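Local structure of dimethyladenosine transferase, putative (Plasmodium falciparum, 2H1R) at residues A[225-229]-A[230-234]. The protein probably dimethylates adenine bases of ribosomal RNA, using S-adenosyl-L-methionine as methyl donor. Numbering follows the deposited sequence.
Sequences AIFKR and NAVLN
Leu233 and Val232 fold back onto the residues of the preceding helix and the turn after it, a compact example of how two helices can be joined by a tight corner. From the helix that begins at residue 223 the chain passes through Arg229, the N-cap residue, directly into the helix of 230-246. At the junction sits the carbonyl of Arg229. Its O accepts a nearly straight hydrogen bond from Leu233 N at 3.0 Å (N-H...O angle 176°), the donor lying close to the line of the C=O bond, and a weak, strongly bent hydrogen bond from Val232 N at 3.1 Å. With a psi of 136°, Arg229 leaves the helical conformation and turns the chain into the new helix.

Two apolar side chains line the inner side of the corner. Val232 splits its two methyls: CG1, anti to its own backbone N (chi1 173°), meets Phe227 CD1 obliquely at 4.0 Å, whereas CG2 lies 3.7 Å from Ile226 O and also touches CB of Arg229. Leu233 sets CD2 3.1 Å from Phe227 O and CD1 3.5 Å from Lys228 O, so its isobutyl group packs against these two carbonyl oxygens. A weak hydrogen bond, 3.5 Å, from Arg229 N back to Ile226 O closes the stretch before the new helix.

Farther out, Phe227 packs on Leu211 and Cys215 of helix 205-216, on Leu261 and against the ring of Phe289, while Leu233 touches Lys257. The corner thus belongs to the helical part that follows the methyltransferase sheet in the chain, away from the predicted S-adenosyl-L-methionine site. Chemically, the Arg229 carbonyl takes one well-aligned N-H, from Leu233, opening the new helix, and a weak one from Val232, while the valine and leucine bring hydrocarbon against the carbonyl oxygens of Ile226, Phe227 and Lys228.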
loop_
_atom_site.group_PDB
_atom_site.type_symbol
_atom_site.label_atom_id
_atom_site.label_comp_id
_atom_site.label_asym_id
_atom_site.label_seq_id
_atom_site.Cartn_x
_atom_site.Cartn_y
_atom_site.Cartn_z
ATOM N N ALA A 225 17.514 19.445 -9.694
ATOM C CA ALA A 225 16.716 20.618 -9.312
ATOM C C ALA A 225 16.051 20.476 -7.943
ATOM O O ALA A 225 15.885 21.456 -7.228
ATOM C CB ALA A 225 15.660 20.901 -10.384
ATOM N N ILE A 226 15.640 19.257 -7.605
ATOM C CA ILE A 226 15.041 18.956 -6.281
ATOM C C ILE A 226 16.081 19.128 -5.177
ATOM O O ILE A 226 15.861 19.857 -4.214
ATOM C CB ILE A 226 14.557 17.473 -6.245
ATOM C CG1 ILE A 226 13.452 17.209 -7.303
ATOM C CG2 ILE A 226 14.101 17.068 -4.819
ATOM C CD1 ILE A 226 12.134 17.744 -6.939
ATOM N N PHE A 227 17.211 18.457 -5.328
ATOM C CA PHE A 227 18.224 18.382 -4.252
ATOM C C PHE A 227 19.092 19.633 -4.134
ATOM O O PHE A 227 19.739 19.851 -3.088
ATOM C CB PHE A 227 19.072 17.091 -4.374
ATOM C CG PHE A 227 18.363 15.874 -3.861
ATOM C CD1 PHE A 227 18.399 15.557 -2.514
ATOM C CD2 PHE A 227 17.579 15.072 -4.729
ATOM C CE1 PHE A 227 17.709 14.431 -2.030
ATOM C CE2 PHE A 227 16.862 13.973 -4.255
ATOM C CZ PHE A 227 16.948 13.646 -2.884
ATOM N N LYS A 228 19.133 20.467 -5.169
ATOM C CA LYS A 228 19.958 21.690 -5.061
ATOM C C LYS A 228 19.277 22.776 -4.250
ATOM O O LYS A 228 19.908 23.770 -3.890
ATOM C CB LYS A 228 20.394 22.213 -6.444
ATOM C CG LYS A 228 19.321 23.060 -7.115
ATOM C CD LYS A 228 19.577 23.155 -8.604
ATOM C CE LYS A 228 18.556 24.036 -9.293
ATOM N NZ LYS A 228 18.966 24.072 -10.707
ATOM N N ARG A 229 17.989 22.613 -3.968
ATOM C CA ARG A 229 17.262 23.644 -3.235
ATOM C C ARG A 229 17.857 23.786 -1.838
ATOM O O ARG A 229 18.131 22.785 -1.184
ATOM C CB ARG A 229 15.789 23.296 -3.135
ATOM C CG ARG A 229 15.082 23.481 -4.461
ATOM C CD ARG A 229 14.763 24.958 -4.613
ATOM N NE ARG A 229 13.573 25.291 -3.852
ATOM C CZ ARG A 229 12.403 25.612 -4.404
ATOM N NH1 ARG A 229 12.288 25.681 -5.727
ATOM N NH2 ARG A 229 11.357 25.895 -3.627
ATOM N N ASN A 230 18.046 25.030 -1.406
ATOM C CA ASN A 230 18.741 25.329 -0.156
ATOM C C ASN A 230 18.013 24.731 1.034
ATOM O O ASN A 230 18.662 24.224 1.963
ATOM C CB ASN A 230 18.927 26.841 0.007
ATOM C CG ASN A 230 20.053 27.185 0.942
ATOM O OD1 ASN A 230 19.818 27.572 2.084
ATOM N ND2 ASN A 230 21.294 27.030 0.471
ATOM N N ALA A 231 16.692 24.773 1.015
ATOM C CA ALA A 231 15.897 24.208 2.129
ATOM C C ALA A 231 16.075 22.690 2.280
ATOM O O ALA A 231 16.145 22.187 3.402
ATOM C CB ALA A 231 14.464 24.568 1.998
ATOM N N VAL A 232 16.226 21.986 1.159
ATOM C CA VAL A 232 16.436 20.529 1.149
ATOM C C VAL A 232 17.834 20.256 1.651
ATOM O O VAL A 232 18.008 19.419 2.519
ATOM C CB VAL A 232 16.251 19.908 -0.271
ATOM C CG1 VAL A 232 16.654 18.410 -0.302
ATOM C CG2 VAL A 232 14.812 20.061 -0.711
ATOM N N LEU A 233 18.832 20.954 1.097
ATOM C CA LEU A 233 20.218 20.796 1.568
ATOM C C LEU A 233 20.393 21.090 3.068
ATOM O O LEU A 233 21.182 20.407 3.753
ATOM C CB LEU A 233 21.201 21.636 0.735
ATOM C CG LEU A 233 21.278 21.273 -0.732
ATOM C CD1 LEU A 233 22.019 22.404 -1.390
ATOM C CD2 LEU A 233 22.022 19.918 -0.927
ATOM N N ASN A 234 19.680 22.103 3.582
ATOM C CA ASN A 234 19.812 22.471 4.995
ATOM C C ASN A 234 19.229 21.357 5.857
ATOM O O ASN A 234 19.855 20.939 6.877
ATOM C CB ASN A 234 19.097 23.808 5.307
ATOM C CG ASN A 234 19.909 25.023 4.875
ATOM O OD1 ASN A 234 21.076 24.914 4.508
ATOM N ND2 ASN A 234 19.281 26.186 4.896
#